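Local structure of Alpha/beta hydrolase (Novosphingobium aromaticivorans, 3BWX) at residues D223-T227 and R228-V232; D239-S242 and A243-A247; P261-G264 and H265-L269. The protein probably acts as a hydrolase of the alpha/beta hydrolase family and holds bound calcium ions in the crystal. The protein carries 1 engineered substitution. All coordinates share one frame; numbering follows the deposited sequence. Where two conformers were deposited one is given.

Interaction 1 of 3, residues D223-T227 and R228-V232; sequences DALAT and RPLLV
The connection that brings helix 219-225 into strand 230-235 of the central sheet is closed by a type I beta turn, in which Arg228 N donates to Leu225 O at 3.0 Å. The N-H points fairly straight at the oxygen (157°) but arrives above the carbonyl plane. Beside it, Thr227 folds its hydroxyl back onto the helix: OG1, placed between the backbone N and the carbonyl carbon (chi1 71°), donates to Ala224 O at 2.7 Å in the carbonyl plane, and Thr227 N adds a second bond to the same oxygen. Past the turn, Leu230 packs back against Leu225 and Ala226. Its two methyls divide the work, CD1 meeting Leu225 CD2 at 4.0 Å, with the two side chains roughly perpendicular, and CD2 resting 3.9 Å from Ala226 CA. The Arg228 chain bends at chi2 and chi3, which brings Pro229 CD 3.8 Å above one face of its guanidinium, over the centre, while NE bonds to Ile122 O at the start of the neighbouring strand. Replacing Arg228 by alanine would probably leave Ile122 O without this donor and strip the cover from Pro229 CD. A water held by Thr227 O makes a weak bond with Arg228 NH1. Such a tight turn, with Leu230 packed against Leu225 and Ala226, is a helix-to-strand connection of the alpha/beta hydrolase fold.

Interaction 2 of 3, residues D239-S242 and A243-A247; sequences DILS and AQTAA
Ser242 occupies the N-cap position of helix 243-250, and its contacts with the first turn divide into a close-packed inner side and a more open outer one. On the inner side Leu241 reaches under the turn. Its CG stands opposite the backbone N (chi1 178°), and the branch beyond it sets CD1 against Thr245 CG2 at 3.7 Å and CD2 against Ala246 CB at 4.2 Å. Leu241, Thr245 and Ala246 are all buried here, and the main chain joins them through the first helical bond: Ala246 N donates to Ser242 O at 3.1 Å with a nearly straight N-H (168°). Leu241 O is hydrogen-bonded by Arg234 NE.

The outer side is polar. Ser242 OG, turned back by a chi1 of 79°, stands 3.0 Å from both Thr245 N and Thr245 OG1. A water bridges the same two residues, accepting from Ser242 N at 3.0 Å and donating to Thr245 OG1, whose strongest partner is Glu133 OE1. Ala243 and Gln244 are exposed; the Gln244 side chain comes near Ser242 OG at its CB, 3.8 Å away, before its extended chain leads off, and it was modelled in two conformers.

Serine and threonine hydroxyls, a glutamate and a water thus gather where the helix offers its first amides. Their oxygens are probably stabilised by the partial positive charge of the helix start, while Leu241 with Thr245 CG2 and Ala246 CB supplies the apolar packing.

Interaction 3 of 3, residues P261-G264 and H265-L269; sequences PRIG and HAPTL. With EDO (1,2-ethanediol), chain F.
The histidine loop that follows the last strand of the central sheet folds back on itself where Ile263 meets Pro267. The Ile263 side chain is extended about CB-CG1 (chi2 177°), which carries CD1 forward to within 3.7 Å of Pro267 CA and 4.0 Å of both CB and CG, so that one methyl touches the proline, the two side chains crossing at a slant. Between them the chain turns through Gly264 and a cis peptide bond linking His265 to Ala266. Gly264 O points into the bend, 3.3 Å from Ala266 CA and 3.7 Å from Pro267 CD. No hydrogen bond spans the turn itself; the 265-269 limb is held from outside, Pro267 O by Asn128 ND2 and Ala266 O by Tyr170 OH.

The His265 side chain has CG anti to the backbone N (chi1 -177°), which takes the ring to Asp129 and Ser105, and Ala266 CB lies 4.0 Å above one face of the imidazole, toward its rim. ND1 is hydrogen-bonded to Asp129 OD2, and NE2 lies close to Ser105 OG, the serine of a sequence resembling a nucleophile elbow. A histidine on the loop after the last strand, set between a carboxylate and a serine, is consistent with the catalytic triad of alpha/beta hydrolases.

Farther along, Thr268 OG1 takes a hydrogen bond from Asp270 N and sits 2.6 Å from O1 of a 1,2-ethanediol that probably came from the crystallisation liquor, while Thr268 N is held by Glu271 OE2.

In the fold
The three contacts follow one another along the chain, each local to its own short stretch, and none nests in or crosses another. Interaction 1 turns the chain from helix 219-225 into strand 230-235; interaction 2 lies past the far end of that strand, where the chain enters helix 243-250. Val232 CG1 packs on Leu241 CD2 at 4.2 Å, a direct contact between strand 230-235 and the loop before helix 243-250. After strand 255-260, at the edge of the sheet, the chain reaches interaction 3 and then helix 272-282. Here His265 rests against the loop of interaction 2, with ND1 3.4 Å from Ile240 CB. Interactions 1 and 3 do not touch, their nearest atoms being about 7 Å apart.

Interaction 1 of 3, residues D223-T227 and R228-V232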
loop_
_atom_site.group_PDB
_atom_site.type_symbol
_atom_site.label_atom_id
_atom_site.label_comp_id
_atom_site.label_asym_id
_atom_site.label_seq_id
_atom_site.Cartn_x
_atom_site.Cartn_y
_atom_site.Cartn_z
ATOM N N ASP A 223 13.469 3.852 -12.485
ATOM C CA ASP A 223 13.852 4.929 -13.400
ATOM C C ASP A 223 12.765 5.245 -14.401
ATOM O O ASP A 223 12.528 6.433 -14.720
ATOM C CB ASP A 223 15.186 4.629 -14.067
ATOM C CG ASP A 223 16.348 5.146 -13.270
ATOM O OD1 ASP A 223 16.321 6.357 -12.958
ATOM O OD2 ASP A 223 17.308 4.404 -12.969
ATOM N N ALA A 224 12.029 4.228 -14.848
ATOM C CA ALA A 224 10.932 4.480 -15.753
ATOM C C ALA A 224 9.830 5.273 -15.046
ATOM O O ALA A 224 9.288 6.223 -15.599
ATOM C CB ALA A 224 10.384 3.178 -16.346
ATOM N N LEU A 225 9.509 4.875 -13.818
ATOM C CA LEU A 225 8.569 5.656 -13.006
ATOM C C LEU A 225 9.015 7.107 -12.782
ATOM O O LEU A 225 8.199 8.038 -12.842
ATOM C CB LEU A 225 8.295 4.976 -11.644
ATOM C CG LEU A 225 7.253 5.605 -10.709
ATOM C CD1 LEU A 225 5.840 5.696 -11.340
ATOM C CD2 LEU A 225 7.177 4.825 -9.419
ATOM N N ALA A 226 10.302 7.288 -12.489
ATOM C CA ALA A 226 10.869 8.598 -12.232
ATOM C C ALA A 226 10.936 9.525 -13.424
ATOM O O ALA A 226 11.297 10.697 -13.261
ATOM C CB ALA A 226 12.259 8.434 -11.641
ATOM N N THR A 227 10.637 9.034 -14.629
ATOM C CA THR A 227 10.374 9.944 -15.743
ATOM C C THR A 227 9.058 10.747 -15.642
ATOM O O THR A 227 8.817 11.660 -16.459
ATOM C CB THR A 227 10.405 9.221 -17.137
ATOM O OG1 THR A 227 9.258 8.366 -17.265
ATOM C CG2 THR A 227 11.698 8.412 -17.332
ATOM N N ARG A 228 8.200 10.396 -14.670
ATOM C CA ARG A 228 6.926 11.034 -14.441
ATOM C C ARG A 228 7.074 11.765 -13.104
ATOM O O ARG A 228 7.965 11.395 -12.324
ATOM C CB ARG A 228 5.826 9.977 -14.369
ATOM C CG ARG A 228 5.867 8.976 -15.567
ATOM C CD ARG A 228 5.657 9.659 -16.922
ATOM N NE ARG A 228 4.418 10.387 -16.818
ATOM C CZ ARG A 228 4.239 11.672 -17.062
ATOM N NH1 ARG A 228 5.206 12.416 -17.589
ATOM N NH2 ARG A 228 3.064 12.215 -16.798
ATOM N N PRO A 229 6.207 12.760 -12.823
ATOM C CA PRO A 229 6.272 13.456 -11.511
ATOM C C PRO A 229 6.184 12.487 -10.352
ATOM O O PRO A 229 5.264 11.637 -10.304
ATOM C CB PRO A 229 5.077 14.398 -11.546
ATOM C CG PRO A 229 4.810 14.604 -13.025
ATOM C CD PRO A 229 5.190 13.335 -13.714
ATOM N N LEU A 230 7.124 12.588 -9.422
ATOM C CA LEU A 230 7.302 11.581 -8.391
ATOM C C LEU A 230 7.678 12.199 -7.073
ATOM O O LEU A 230 8.596 13.015 -6.976
ATOM C CB LEU A 230 8.369 10.547 -8.814
ATOM C CG LEU A 230 8.582 9.351 -7.876
ATOM C CD1 LEU A 230 7.369 8.433 -7.618
ATOM C CD2 LEU A 230 9.783 8.513 -8.438
ATOM N N LEU A 231 6.983 11.703 -6.061
ATOM C CA LEU A 231 7.314 11.873 -4.658
ATOM C C LEU A 231 7.681 10.532 -4.057
ATOM O O LEU A 231 6.961 9.535 -4.263
ATOM C CB LEU A 231 6.098 12.408 -3.900
ATOM C CG LEU A 231 6.126 12.392 -2.337
ATOM C CD1 LEU A 231 7.218 13.318 -1.769
ATOM C CD2 LEU A 231 4.722 12.758 -1.752
ATOM N N VAL A 232 8.771 10.550 -3.287
ATOM C CA VAL A 232 9.201 9.427 -2.474
ATOM C C VAL A 232 9.100 9.831 -1.004
ATOM O O VAL A 232 9.731 10.814 -0.599
ATOM C CB VAL A 232 10.617 8.975 -2.808
ATOM C CG1 VAL A 232 10.982 7.746 -1.961
ATOM C CG2 VAL A 232 10.758 8.642 -4.259
HETATM O O HOH W 1 6.033 9.067 -11.011
HETATM O O HOH W 2 7.983 11.507 -19.353
#

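Interaction 2 of 3, residues D239-S242 and A243-A247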
loop_
_atom_site.group_PDB
_atom_site.type_symbol
_atom_site.label_atom_id
_atom_site.label_comp_id
_atom_site.label_asym_id
_atom_site.label_seq_id
_atom_site.Cartn_x
_atom_site.Cartn_y
_atom_site.Cartn_z
ATOM N N ASP A 239 13.448 0.288 8.133
ATOM C CA ASP A 239 14.240 -0.933 7.908
ATOM C C ASP A 239 14.032 -1.554 6.510
ATOM O O ASP A 239 14.474 -2.690 6.268
ATOM C CB ASP A 239 14.040 -1.962 9.036
ATOM C CG ASP A 239 12.655 -2.601 9.060
ATOM O OD1 ASP A 239 11.750 -2.295 8.224
ATOM O OD2 ASP A 239 12.489 -3.492 9.927
ATOM N N ILE A 240 13.375 -0.833 5.608
ATOM C CA ILE A 240 13.003 -1.345 4.275
ATOM C C ILE A 240 13.669 -0.469 3.231
ATOM O O ILE A 240 14.254 -0.948 2.283
ATOM C CB ILE A 240 11.473 -1.425 4.087
ATOM C CG1 ILE A 240 10.912 -2.647 4.826
ATOM C CG2 ILE A 240 11.069 -1.457 2.555
ATOM C CD1 ILE A 240 10.959 -3.976 4.016
ATOM N N LEU A 241 13.631 0.827 3.451
ATOM C CA LEU A 241 14.215 1.813 2.521
ATOM C C LEU A 241 15.299 2.573 3.282
ATOM O O LEU A 241 14.973 3.282 4.256
ATOM C CB LEU A 241 13.141 2.748 2.000
ATOM C CG LEU A 241 13.645 3.847 1.065
ATOM C CD1 LEU A 241 14.293 3.243 -0.191
ATOM C CD2 LEU A 241 12.555 4.815 0.633
ATOM N N SER A 242 16.556 2.389 2.868
ATOM C CA SER A 242 17.669 3.077 3.475
ATOM C C SER A 242 17.740 4.553 3.045
ATOM O O SER A 242 17.236 4.931 1.961
ATOM C CB SER A 242 18.976 2.351 3.137
ATOM O OG SER A 242 19.434 2.650 1.822
ATOM N N ALA A 243 18.336 5.388 3.905
ATOM C CA ALA A 243 18.565 6.784 3.545
ATOM C C ALA A 243 19.400 6.916 2.274
ATOM O O ALA A 243 19.146 7.785 1.423
ATOM C CB ALA A 243 19.208 7.566 4.706
ATOM N N GLN A 244 20.379 6.025 2.136
ATOM C CA GLN A 244 21.244 6.018 0.974
ATOM C C GLN A 244 20.479 5.756 -0.333
ATOM O O GLN A 244 20.656 6.463 -1.321
ATOM C CB GLN A 244 22.379 4.991 1.159
ATOM C CG GLN A 244 23.604 5.390 0.388
ATOM C CD GLN A 244 24.748 4.361 0.397
ATOM O OE1 GLN A 244 25.043 3.725 1.403
ATOM N NE2 GLN A 244 25.395 4.215 -0.747
ATOM N N THR A 245 19.628 4.737 -0.333
ATOM C CA THR A 245 18.832 4.399 -1.518
ATOM C C THR A 245 17.863 5.533 -1.885
ATOM O O THR A 245 17.691 5.909 -3.064
ATOM C CB THR A 245 18.050 3.088 -1.270
ATOM O OG1 THR A 245 18.976 1.996 -1.054
ATOM C CG2 THR A 245 17.142 2.783 -2.439
ATOM N N ALA A 246 17.233 6.092 -0.863
ATOM C CA ALA A 246 16.330 7.255 -1.038
ATOM C C ALA A 246 17.046 8.456 -1.640
ATOM O O ALA A 246 16.515 9.092 -2.519
ATOM C CB ALA A 246 15.611 7.624 0.275
ATOM N N ALA A 247 18.260 8.761 -1.186
ATOM C CA ALA A 247 19.021 9.890 -1.772
ATOM C C ALA A 247 19.389 9.595 -3.238
ATOM O O ALA A 247 19.309 10.486 -4.071
ATOM C CB ALA A 247 20.258 10.224 -0.953
HETATM O O HOH W 3 17.196 0.417 0.716
#

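Interaction 3 of 3, residues P261-G264 and H265-L269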
loop_
_atom_site.group_PDB
_atom_site.type_symbol
_atom_site.label_atom_id
_atom_site.label_comp_id
_atom_site.label_asym_id
_atom_site.label_seq_id
_atom_site.Cartn_x
_atom_site.Cartn_y
_atom_site.Cartn_z
ATOM N N PRO A 261 10.163 12.384 10.217
ATOM C CA PRO A 261 10.954 12.153 11.455
ATOM C C PRO A 261 10.394 11.109 12.413
ATOM O O PRO A 261 9.162 11.016 12.589
ATOM C CB PRO A 261 10.948 13.532 12.135
ATOM C CG PRO A 261 10.653 14.492 11.027
ATOM C CD PRO A 261 9.733 13.778 10.069
ATOM N N ARG A 262 11.293 10.320 13.002
ATOM C CA ARG A 262 10.983 9.415 14.118
ATOM C C ARG A 262 9.980 8.302 13.788
ATOM O O ARG A 262 9.332 7.769 14.686
ATOM C CB ARG A 262 10.484 10.206 15.337
ATOM C CG ARG A 262 11.471 11.290 15.721
ATOM C CD ARG A 262 11.564 11.637 17.206
ATOM N NE ARG A 262 10.864 10.787 18.177
ATOM C CZ ARG A 262 11.465 9.911 18.993
ATOM N NH1 ARG A 262 12.777 9.742 18.972
ATOM N NH2 ARG A 262 10.751 9.208 19.855
ATOM N N ILE A 263 9.837 7.955 12.519
ATOM C CA ILE A 263 9.013 6.828 12.187
ATOM C C ILE A 263 9.729 5.972 11.163
ATOM O O ILE A 263 10.593 6.441 10.426
ATOM C CB ILE A 263 7.577 7.207 11.703
ATOM C CG1 ILE A 263 7.587 7.875 10.353
ATOM C CG2 ILE A 263 6.781 8.074 12.702
ATOM C CD1 ILE A 263 6.162 8.176 9.843
ATOM N N GLY A 264 9.325 4.710 11.119
ATOM C CA GLY A 264 9.996 3.717 10.307
ATOM C C GLY A 264 9.135 3.312 9.139
ATOM O O GLY A 264 8.459 4.164 8.533
ATOM N N HIS A 265 9.189 2.019 8.822
ATOM C CA HIS A 265 8.429 1.463 7.717
ATOM C C HIS A 265 7.001 1.170 8.138
ATOM O O HIS A 265 6.788 0.289 8.944
ATOM C CB HIS A 265 9.065 0.171 7.196
ATOM C CG HIS A 265 8.356 -0.390 6.008
ATOM N ND1 HIS A 265 8.506 0.128 4.729
ATOM C CD2 HIS A 265 7.473 -1.411 5.903
ATOM C CE1 HIS A 265 7.772 -0.593 3.892
ATOM N NE2 HIS A 265 7.125 -1.524 4.582
ATOM N N ALA A 266 5.979 1.843 7.605
ATOM C CA ALA A 266 5.978 2.983 6.673
ATOM C C ALA A 266 5.179 4.170 7.283
ATOM O O ALA A 266 4.316 3.988 8.161
ATOM C CB ALA A 266 5.352 2.558 5.351
ATOM N N PRO A 267 5.424 5.403 6.778
ATOM C CA PRO A 267 4.506 6.507 7.051
ATOM C C PRO A 267 3.056 6.082 6.802
ATOM O O PRO A 267 2.768 5.309 5.886
ATOM C CB PRO A 267 4.948 7.589 6.074
ATOM C CG PRO A 267 6.435 7.313 5.920
ATOM C CD PRO A 267 6.500 5.830 5.868
ATOM N N THR A 268 2.126 6.537 7.661
ATOM C CA THR A 268 0.735 6.184 7.541
ATOM C C THR A 268 0.045 7.009 6.418
ATOM O O THR A 268 -1.065 6.649 5.979
ATOM C CB THR A 268 -0.030 6.441 8.845
ATOM O OG1 THR A 268 -0.017 7.838 9.141
ATOM C CG2 THR A 268 0.547 5.610 10.014
ATOM N N LEU A 269 0.707 8.128 6.022
ATOM C CA LEU A 269 0.206 9.179 5.129
ATOM C C LEU A 269 -0.806 10.099 5.817
ATOM O O LEU A 269 -1.418 10.969 5.165
ATOM C CB LEU A 269 -0.375 8.554 3.829
ATOM C CG LEU A 269 0.558 7.582 3.109
ATOM C CD1 LEU A 269 -0.071 7.036 1.849
ATOM C CD2 LEU A 269 1.918 8.193 2.799
HETATM C C1 EDO F . 0.228 9.585 12.809
HETATM O O1 EDO F . 0.088 8.897 11.562
HETATM C C2 EDO F . 0.163 11.061 12.560
HETATM O O2 EDO F . -1.226 11.363 12.430
#